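Cysteine synthase (Fusobacterium nucleatum subsp. nucleatum strain ATCC 25586, PDB 5XEM) produces hydrogen sulfide with the aid of pyridoxal 5'-phosphate and probably also makes L-cysteine and acetate from O-acetyl-L-serine and hydrogen sulfide. Local coordinates at residues 90-95 / 111-116. Residues are numbered along the deposited sequence; the frame is centred on the assembly and turned at random.
Sequences YKLKIV and YGTEVI. With CA (calcium ion), chain G; ACT (acetate ion), chain E.
Strands 92-95 and 114-116 run parallel, 22° apart in direction, joined by three backbone hydrogen bonds: Glu114 N to Leu92 O, Ile94 N to Glu114 O (2.9 Å) and Ile116 N to Ile94 O (2.8 Å). This is the beta-alpha-beta crossover through helix 103-110, and it places 114-118 at the edge of the four-stranded parallel sheet, with 92-97 between it and 68-72. The first of the three bonds is the slackest, 3.3 Å from Glu114 N to Leu92 O, with the donor above the carbonyl plane; the other two lie almost along their C=O axes.

On the face of Lys93 and Glu114 the two extended side chains run side by side. Lys93 CE packs 3.5 Å from Glu114 OE1, but the salt bridge from NZ to that oxygen is long; the stronger one is to Glu138, and a water joins NZ to Glu114 OE2. Further along this face, Val95 and Ile116 sit under helix 123-136.

Ile94 and Val115 point to the opposite face, toward helix 103-110, where both touch Met108. Just before the second strand, Thr113, with CG2 anti to its backbone N, puts that methyl beside Leu92 CD2 and tightly against Ile94 CG1 (3.5 Å), while OG1 is hydrogen-bonded to Met108 O. The helix ends in a Schellman motif at Gly112, whose positive phi (100°) turns the chain toward the second strand, which begins at Glu114. Here a calcium ion takes Gly112 O at 2.3 Å, three waters and both oxygens of an acetate, probably from the crystallisation liquor; acetate OXT also accepts a hydrogen bond from Leu92 N at 2.9 Å.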
# COMPACT_ATOMS: atom_id res chain seq x y z
N TYR A 90 -9.93 -11.58 16.96
CA TYR A 90 -10.06 -10.91 18.25
C TYR A 90 -10.87 -9.64 18.10
O TYR A 90 -10.70 -8.90 17.12
CB TYR A 90 -8.67 -10.56 18.80
CG TYR A 90 -7.73 -11.72 19.06
CD1 TYR A 90 -8.19 -12.90 19.59
CD2 TYR A 90 -6.36 -11.58 18.85
CE1 TYR A 90 -7.32 -13.95 19.86
CE2 TYR A 90 -5.47 -12.62 19.13
CZ TYR A 90 -5.97 -13.81 19.63
OH TYR A 90 -5.15 -14.86 19.92
N LYS A 91 -11.70 -9.34 19.10
CA LYS A 91 -12.43 -8.08 19.16
C LYS A 91 -11.48 -6.95 19.58
O LYS A 91 -10.77 -7.09 20.59
CB LYS A 91 -13.56 -8.20 20.15
CG LYS A 91 -14.42 -6.96 20.35
CD LYS A 91 -15.54 -7.27 21.33
CE LYS A 91 -16.25 -6.03 21.85
NZ LYS A 91 -17.44 -6.38 22.66
N LEU A 92 -11.45 -5.86 18.80
CA LEU A 92 -10.53 -4.73 19.00
C LEU A 92 -11.36 -3.45 19.20
O LEU A 92 -12.35 -3.24 18.47
CB LEU A 92 -9.63 -4.57 17.76
CG LEU A 92 -8.64 -3.37 17.77
CD1 LEU A 92 -7.60 -3.52 18.88
CD2 LEU A 92 -7.96 -3.23 16.40
N LYS A 93 -10.99 -2.66 20.19
CA LYS A 93 -11.50 -1.31 20.40
C LYS A 93 -10.30 -0.37 20.39
O LYS A 93 -9.28 -0.65 21.02
CB LYS A 93 -12.24 -1.20 21.74
CG LYS A 93 -13.46 -2.09 21.88
CD LYS A 93 -14.22 -1.74 23.15
CE LYS A 93 -15.45 -2.63 23.28
NZ LYS A 93 -16.48 -2.04 24.20
N ILE A 94 -10.41 0.73 19.64
CA ILE A 94 -9.34 1.68 19.51
C ILE A 94 -9.84 3.06 19.94
O ILE A 94 -10.98 3.43 19.67
CB ILE A 94 -8.85 1.73 18.05
CG1 ILE A 94 -8.10 0.43 17.70
CG2 ILE A 94 -8.03 2.98 17.80
CD1 ILE A 94 -6.79 0.25 18.39
N VAL A 95 -8.99 3.79 20.65
CA VAL A 95 -9.25 5.20 21.00
C VAL A 95 -8.25 6.05 20.28
O VAL A 95 -7.03 5.80 20.36
CB VAL A 95 -9.14 5.48 22.50
CG1 VAL A 95 -9.54 6.92 22.79
CG2 VAL A 95 -10.03 4.50 23.29
N TYR A 111 -11.53 -3.07 8.80
CA TYR A 111 -11.05 -4.30 9.39
C TYR A 111 -11.93 -4.78 10.54
O TYR A 111 -11.63 -5.80 11.13
CB TYR A 111 -9.63 -4.15 9.91
CG TYR A 111 -8.58 -3.93 8.85
CD1 TYR A 111 -8.23 -4.94 7.98
CD2 TYR A 111 -7.93 -2.70 8.73
CE1 TYR A 111 -7.27 -4.75 7.01
CE2 TYR A 111 -6.95 -2.51 7.77
CZ TYR A 111 -6.61 -3.53 6.93
OH TYR A 111 -5.65 -3.34 5.95
N GLY A 112 -13.00 -4.07 10.86
CA GLY A 112 -13.91 -4.50 11.94
C GLY A 112 -13.74 -3.78 13.27
O GLY A 112 -14.44 -4.10 14.24
N THR A 113 -12.86 -2.79 13.34
CA THR A 113 -12.52 -2.14 14.60
C THR A 113 -13.67 -1.28 15.09
O THR A 113 -14.37 -0.65 14.28
CB THR A 113 -11.28 -1.24 14.44
OG1 THR A 113 -10.27 -1.94 13.74
CG2 THR A 113 -10.73 -0.79 15.82
N GLU A 114 -13.88 -1.24 16.40
CA GLU A 114 -14.69 -0.17 16.99
C GLU A 114 -13.79 1.01 17.36
O GLU A 114 -12.83 0.83 18.11
CB GLU A 114 -15.43 -0.66 18.24
CG GLU A 114 -16.37 0.41 18.81
CD GLU A 114 -16.91 0.05 20.17
OE1 GLU A 114 -16.95 -1.15 20.52
OE2 GLU A 114 -17.32 0.98 20.91
N VAL A 115 -14.11 2.20 16.84
CA VAL A 115 -13.24 3.38 16.97
C VAL A 115 -13.96 4.40 17.86
O VAL A 115 -15.10 4.75 17.60
CB VAL A 115 -12.88 4.00 15.60
CG1 VAL A 115 -12.03 5.27 15.77
CG2 VAL A 115 -12.15 2.99 14.72
N ILE A 116 -13.29 4.82 18.93
CA ILE A 116 -13.82 5.79 19.90
C ILE A 116 -12.90 7.01 19.83
O ILE A 116 -11.66 6.87 19.83
CB ILE A 116 -13.80 5.21 21.32
CG1 ILE A 116 -14.81 4.06 21.42
CG2 ILE A 116 -14.10 6.28 22.36
CD1 ILE A 116 -14.44 3.02 22.42
CA CA G . -15.17 -5.68 15.70
C ACT E . -12.39 -6.44 15.16
O ACT E . -13.27 -7.08 14.49
OXT ACT E . -12.75 -5.79 16.18
CH3 ACT E . -10.95 -6.47 14.72
O HOH W 1 -14.73 -4.34 17.78
O HOH W 2 -17.18 0.77 23.99
O HOH W 3 -16.37 -6.52 13.75
O HOH W 4 -17.14 -4.34 15.92